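Local coordinates for putative molybdenum cofactor biosynthesis protein (Corynebacterium diphtheriae, PDB 2G2C) that probably takes part in molybdenum cofactor biosynthesis, perhaps by binding molybdopterin, although its exact function has not been established, at residues V59-A63 / T91-I95. Coordinates in Å, arbitrary orientation, origin at the centre of the assembly. Residue numbers count along the deposited sequence, not the author numbering.
Sequences VEAIA and TASFI
Residues V59-A63 form one turn of the α-helix 55-67, with A63 N hydrogen-bonded to V59 O at 2.9 Å. They pack beside T91-I95, which begins in the short helix 87-92 and includes a type I β turn from A92 to I95. CA atoms lie nearest at V59–T91 (7.0 Å) and A63–F94 (8.3 Å). T91, still helical, turns its CB away from the facing helix, but T91 OG1 sits 3.6 Å from I62 CD1; that hydroxyl is hydrogen-bonded to T87 O and N138 ND2. A92 opens the turn, its carbonyl O accepting I95 N at 3.1 Å, while F94 N reaches T91 O at 2.9 Å. S93 in the p rotamer carries OG back to a hydrogen bond with A90 O, and the same OG is 4.2 Å from V59 CG2. F94 (phi/psi -102/-12, chi1 m, chi2 -87°) sends its ring against the helix. I62, an mt rotamer, places CG2 over one face of the F94 ring, 3.6 Å from its centroid and 10° off the normal, a CH-π contact. V59 O approaches the ring edge near its plane, 3.5 Å from F94 CZ; V59 CG1 is 3.9 Å from F94 CZ, and A63 CB 4.0 Å from F94 CE1. I95, extended at psi 132°, leads toward strand 97-98. The contact thus packs helix 55-67 against the turn following T91 beside the mixed sheet of the α/β fold, where I62 also touches I11 and I136. With 244 Å² buried and both hydroxyls partnered outside the segments, cohesion is mainly apolar and CH-π, the V59 carbonyl meeting the ring's weakly positive C-H rim.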
ATOM      1  N   VAL A  59      -3.203   6.649   9.325  1.00 10.85           N
ATOM      2  CA  VAL A  59      -1.999   7.428   9.646  1.00 11.11           C
ATOM      3  C   VAL A  59      -1.119   6.741  10.678  1.00 11.52           C
ATOM      4  O   VAL A  59       0.099   6.669  10.498  1.00 12.40           O
ATOM      5  CB  VAL A  59      -2.323   8.882  10.141  1.00 11.54           C
ATOM      6  CG1 VAL A  59      -1.042   9.561  10.734  1.00 11.26           C
ATOM      7  CG2 VAL A  59      -2.894   9.688   9.005  1.00 10.54           C
ATOM      8  N   GLU A  60      -1.732   6.251  11.762  1.00 11.45           N
ATOM      9  CA  GLU A  60      -0.934   5.609  12.819  1.00 12.62           C
ATOM     10  C   GLU A  60      -0.236   4.371  12.268  1.00 12.07           C
ATOM     11  O   GLU A  60       0.932   4.136  12.541  1.00 12.00           O
ATOM     12  CB  GLU A  60      -1.823   5.226  13.986  1.00 13.89           C
ATOM     13  CG  GLU A  60      -1.112   4.522  15.079  1.00 17.90           C
ATOM     14  CD  GLU A  60      -2.046   4.145  16.211  1.00 25.44           C
ATOM     15  OE1 GLU A  60      -3.203   3.664  15.953  1.00 25.90           O
ATOM     16  OE2 GLU A  60      -1.622   4.338  17.370  1.00 27.25           O
ATOM     17  N   ALA A  61      -0.968   3.561  11.497  1.00 11.36           N
ATOM     18  CA  ALA A  61      -0.369   2.355  10.914  1.00 11.73           C
ATOM     19  C   ALA A  61       0.790   2.645   9.941  1.00 10.64           C
ATOM     20  O   ALA A  61       1.810   1.937   9.939  1.00 12.68           O
ATOM     21  CB  ALA A  61      -1.446   1.507  10.252  1.00 11.67           C
ATOM     22  N   ILE A  62       0.623   3.678   9.089  1.00 10.27           N
ATOM     23  CA  ILE A  62       1.697   4.012   8.172  1.00  9.66           C
ATOM     24  C   ILE A  62       2.926   4.563   8.904  1.00 10.28           C
ATOM     25  O   ILE A  62       4.064   4.167   8.603  1.00 11.33           O
ATOM     26  CB  ILE A  62       1.217   5.021   7.104  1.00  9.26           C
ATOM     27  CG1 ILE A  62       0.156   4.358   6.193  1.00 11.51           C
ATOM     28  CG2 ILE A  62       2.378   5.490   6.280  1.00 11.39           C
ATOM     29  CD1 ILE A  62      -0.502   5.328   5.155  1.00 11.30           C
ATOM     30  N   ALA A  63       2.699   5.505   9.828  1.00 10.67           N
ATOM     31  CA  ALA A  63       3.800   6.129  10.556  1.00 11.23           C
ATOM     32  C   ALA A  63       4.563   5.031  11.339  1.00 11.95           C
ATOM     33  O   ALA A  63       5.800   5.029  11.395  1.00 11.71           O
ATOM     34  CB  ALA A  63       3.274   7.169  11.518  1.00 12.15           C
ATOM     35  N   THR A  91      -2.741   8.585   3.464  1.00 10.17           N
ATOM     36  CA  THR A  91      -1.524   8.302   2.744  1.00  9.48           C
ATOM     37  C   THR A  91      -0.862   9.581   2.219  1.00  9.61           C
ATOM     38  O   THR A  91       0.363   9.745   2.323  1.00 10.39           O
ATOM     39  CB  THR A  91      -1.801   7.316   1.600  1.00  8.91           C
ATOM     40  OG1 THR A  91      -2.325   6.099   2.150  1.00  9.97           O
ATOM     41  CG2 THR A  91      -0.497   7.040   0.759  1.00 11.82           C
ATOM     42  N   ALA A  92      -1.672  10.474   1.643  1.00 10.27           N
ATOM     43  CA  ALA A  92      -1.169  11.699   1.025  1.00 10.49           C
ATOM     44  C   ALA A  92      -0.367  12.512   2.048  1.00 10.20           C
ATOM     45  O   ALA A  92       0.581  13.254   1.662  1.00 12.13           O
ATOM     46  CB  ALA A  92      -2.316  12.512   0.511  1.00 11.54           C
ATOM     47  N   SER A  93      -0.734  12.383   3.334  1.00 11.41           N
ATOM     48  CA  SER A  93      -0.035  13.194   4.372  1.00 11.30           C
ATOM     49  C   SER A  93       1.452  12.863   4.463  1.00 10.65           C
ATOM     50  O   SER A  93       2.222  13.688   5.022  1.00 12.22           O
ATOM     51  CB  SER A  93      -0.694  13.047   5.751  1.00 12.24           C
ATOM     52  OG  SER A  93      -0.431  11.788   6.342  1.00 12.83           O
ATOM     53  N   PHE A  94       1.863  11.695   3.923  1.00 10.16           N
ATOM     54  CA  PHE A  94       3.247  11.220   3.974  1.00 10.54           C
ATOM     55  C   PHE A  94       3.983  11.421   2.654  1.00 10.47           C
ATOM     56  O   PHE A  94       5.187  11.179   2.586  1.00 13.45           O
ATOM     57  CB  PHE A  94       3.296   9.726   4.252  1.00 10.29           C
ATOM     58  CG  PHE A  94       2.752   9.361   5.598  1.00  9.26           C
ATOM     59  CD1 PHE A  94       3.589   9.381   6.726  1.00 10.33           C
ATOM     60  CD2 PHE A  94       1.397   9.053   5.763  1.00 10.43           C
ATOM     61  CE1 PHE A  94       3.094   9.036   7.989  1.00 10.46           C
ATOM     62  CE2 PHE A  94       0.884   8.723   7.046  1.00 12.93           C
ATOM     63  CZ  PHE A  94       1.736   8.707   8.146  1.00 11.67           C
ATOM     64  N   ILE A  95       3.251  11.748   1.583  1.00 11.24           N
ATOM     65  CA  ILE A  95       3.864  11.653   0.251  1.00 11.04           C
ATOM     66  C   ILE A  95       4.676  12.884  -0.085  1.00 11.68           C
ATOM     67  O   ILE A  95       4.208  14.038   0.058  1.00 13.08           O
ATOM     68  CB  ILE A  95       2.764  11.394  -0.822  1.00 10.63           C
ATOM     69  CG1 ILE A  95       2.093  10.023  -0.562  1.00 11.72           C
ATOM     70  CG2 ILE A  95       3.314  11.574  -2.230  1.00 11.91           C
ATOM     71  CD1 ILE A  95       3.100   8.867  -0.446  1.00 14.74           C
TER